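Local structure of diheme cytochrome c (Shewanella baltica, 3U99) at residues Q89-E93 with Q94-I98. The protein probably transfers electrons, using two covalently attached c-type hemes whose irons each have two axial protein ligands. Sequence-based numbering, arbitrary orientation.
Sequences QKITE and QAFFI. With HEC (heme c), chain C.
Gln94, the N-cap residue of helix 95-101, ties that helix to the 3-10 turn 91-93, which grips a heme propionate. Its backbone N donates a hydrogen bond to Ile91 O at 3.0 Å. A turn about the CB-CG bond (chi2 -52°) folds the side chain back and brings OE1 to Gln89 NE2, which donates a hydrogen bond of 2.9 Å onto a lone pair; the two amides lie nearly coplanar, 18° apart. Lys90 O sits equally near OE1, but both are acceptors. A leucine in place of Gln94 would probably leave the Gln89 amide without this acceptor and free to turn. Phe96 contributes its CZ, 4.0 Å from Ile91 CG2. Phe97 points its ring back over the turn, CG anti to the backbone N, and takes Thr92 CA on one face, 3.9 Å from the centroid and 26° off the normal, a CH-pi contact. The same ring stacks on His101, an axial ligand of the second heme, so one short segment links both heme sites. Ile98 lays CD1 3.6 Å from Glu93 O, with CG1 near Thr92 O. On the heme side of the turn, Lys90 NZ donates a hydrogen bond to O2D of one propionate, while Thr92 N donates to O1A of the other at 2.9 Å.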
# COMPACT_ATOMS: atom_id res chain seq x y z
N GLN A 89 11.12 3.97 2.35
CA GLN A 89 10.25 3.77 3.47
C GLN A 89 8.91 3.15 3.04
O GLN A 89 8.38 3.35 1.96
CB GLN A 89 9.95 5.08 4.18
CG GLN A 89 11.14 5.80 4.74
CD GLN A 89 10.86 7.11 5.43
OE1 GLN A 89 11.86 7.84 5.72
NE2 GLN A 89 9.59 7.42 5.70
N LYS A 90 8.35 2.41 3.99
CA LYS A 90 7.05 1.82 3.81
C LYS A 90 5.92 2.72 4.27
O LYS A 90 6.09 3.57 5.12
CB LYS A 90 7.09 0.56 4.67
CG LYS A 90 8.14 -0.43 4.23
CD LYS A 90 7.94 -1.69 5.06
CE LYS A 90 8.82 -2.85 4.63
NZ LYS A 90 8.56 -4.06 5.50
N ILE A 91 4.72 2.53 3.73
CA ILE A 91 3.51 3.20 4.27
C ILE A 91 3.34 2.87 5.74
O ILE A 91 2.99 3.73 6.52
CB ILE A 91 2.30 2.82 3.44
CG1 ILE A 91 2.44 3.32 2.00
CG2 ILE A 91 1.05 3.41 4.05
CD1 ILE A 91 1.50 2.64 1.00
N THR A 92 3.57 1.62 6.07
CA THR A 92 3.31 1.14 7.45
C THR A 92 4.33 1.70 8.42
O THR A 92 4.18 1.43 9.63
CB THR A 92 3.28 -0.40 7.49
OG1 THR A 92 4.49 -0.87 6.88
CG2 THR A 92 2.08 -0.94 6.73
N GLU A 93 5.31 2.45 7.97
CA GLU A 93 6.29 3.08 8.84
C GLU A 93 6.02 4.55 8.99
O GLU A 93 6.71 5.29 9.69
CB GLU A 93 7.70 2.93 8.22
CG GLU A 93 8.21 1.51 8.22
CD GLU A 93 9.51 1.35 7.41
OE1 GLU A 93 9.84 2.08 6.46
OE2 GLU A 93 10.20 0.37 7.84
N GLN A 94 5.02 5.06 8.28
CA GLN A 94 4.70 6.48 8.43
C GLN A 94 3.93 6.71 9.73
O GLN A 94 3.12 5.94 10.20
CB GLN A 94 3.92 6.95 7.21
CG GLN A 94 4.53 6.63 5.84
CD GLN A 94 5.95 7.06 5.73
OE1 GLN A 94 6.95 6.34 5.53
NE2 GLN A 94 6.09 8.34 5.95
N ALA A 95 4.18 7.88 10.26
CA ALA A 95 3.58 8.26 11.54
C ALA A 95 2.06 8.28 11.44
O ALA A 95 1.41 7.87 12.39
CB ALA A 95 4.07 9.62 11.96
N PHE A 96 1.46 8.69 10.33
CA PHE A 96 -0.01 8.72 10.27
C PHE A 96 -0.57 7.28 10.36
O PHE A 96 -1.59 7.04 10.97
CB PHE A 96 -0.55 9.41 8.98
CG PHE A 96 -0.62 8.47 7.73
CD1 PHE A 96 -1.73 7.73 7.45
CD2 PHE A 96 0.46 8.36 6.87
CE1 PHE A 96 -1.77 6.89 6.29
CE2 PHE A 96 0.42 7.49 5.73
CZ PHE A 96 -0.68 6.77 5.48
N PHE A 97 0.16 6.36 9.79
CA PHE A 97 -0.31 5.00 9.74
C PHE A 97 -0.20 4.43 11.15
O PHE A 97 -1.10 3.81 11.64
CB PHE A 97 0.58 4.14 8.82
CG PHE A 97 0.17 2.73 8.83
CD1 PHE A 97 -0.86 2.32 7.97
CD2 PHE A 97 0.67 1.84 9.73
CE1 PHE A 97 -1.31 1.03 8.05
CE2 PHE A 97 0.17 0.55 9.80
CZ PHE A 97 -0.82 0.15 8.96
N ILE A 98 0.98 4.60 11.79
CA ILE A 98 1.23 4.01 13.11
C ILE A 98 0.18 4.55 14.05
O ILE A 98 -0.39 3.82 14.87
CB ILE A 98 2.68 4.28 13.51
CG1 ILE A 98 3.66 3.59 12.59
CG2 ILE A 98 2.91 3.86 14.98
CD1 ILE A 98 5.07 4.07 12.71
FE HEC C . 5.78 -3.49 -3.69
CHA HEC C . 5.98 -3.52 -0.35
CHB HEC C . 5.00 -0.18 -3.65
CHC HEC C . 5.44 -3.54 -7.04
CHD HEC C . 6.75 -6.75 -3.74
NA HEC C . 5.53 -2.10 -2.26
C1A HEC C . 5.63 -2.32 -0.90
C2A HEC C . 5.29 -1.10 -0.18
C3A HEC C . 4.99 -0.18 -1.13
C4A HEC C . 5.19 -0.81 -2.42
CMA HEC C . 4.60 1.26 -0.90
CAA HEC C . 5.30 -0.98 1.29
CBA HEC C . 4.03 -1.54 1.92
CGA HEC C . 4.02 -1.23 3.42
O1A HEC C . 3.86 -0.02 3.75
O2A HEC C . 4.19 -2.13 4.26
NB HEC C . 5.33 -2.10 -5.09
C1B HEC C . 5.07 -0.77 -4.88
C2B HEC C . 4.97 -0.12 -6.17
C3B HEC C . 5.10 -1.05 -7.13
C4B HEC C . 5.30 -2.29 -6.46
CMB HEC C . 4.72 1.38 -6.31
CAB HEC C . 5.12 -0.93 -8.65
CBB HEC C . 6.32 -0.05 -9.08
NC HEC C . 6.01 -4.88 -5.12
C1C HEC C . 5.77 -4.74 -6.44
C2C HEC C . 5.95 -5.94 -7.18
C3C HEC C . 6.32 -6.84 -6.24
C4C HEC C . 6.41 -6.19 -4.99
CMC HEC C . 5.65 -6.12 -8.67
CAC HEC C . 6.58 -8.31 -6.47
CBC HEC C . 7.65 -8.67 -7.48
ND HEC C . 6.32 -4.83 -2.32
C1D HEC C . 6.72 -6.11 -2.56
C2D HEC C . 7.05 -6.77 -1.28
C3D HEC C . 6.83 -5.86 -0.31
C4D HEC C . 6.33 -4.68 -0.98
CMD HEC C . 7.68 -8.13 -1.09
CAD HEC C . 7.04 -6.08 1.15
CBD HEC C . 5.74 -6.58 1.88
CGD HEC C . 6.09 -6.92 3.33
O1D HEC C . 5.00 -7.56 3.82
O2D HEC C . 6.85 -6.03 3.93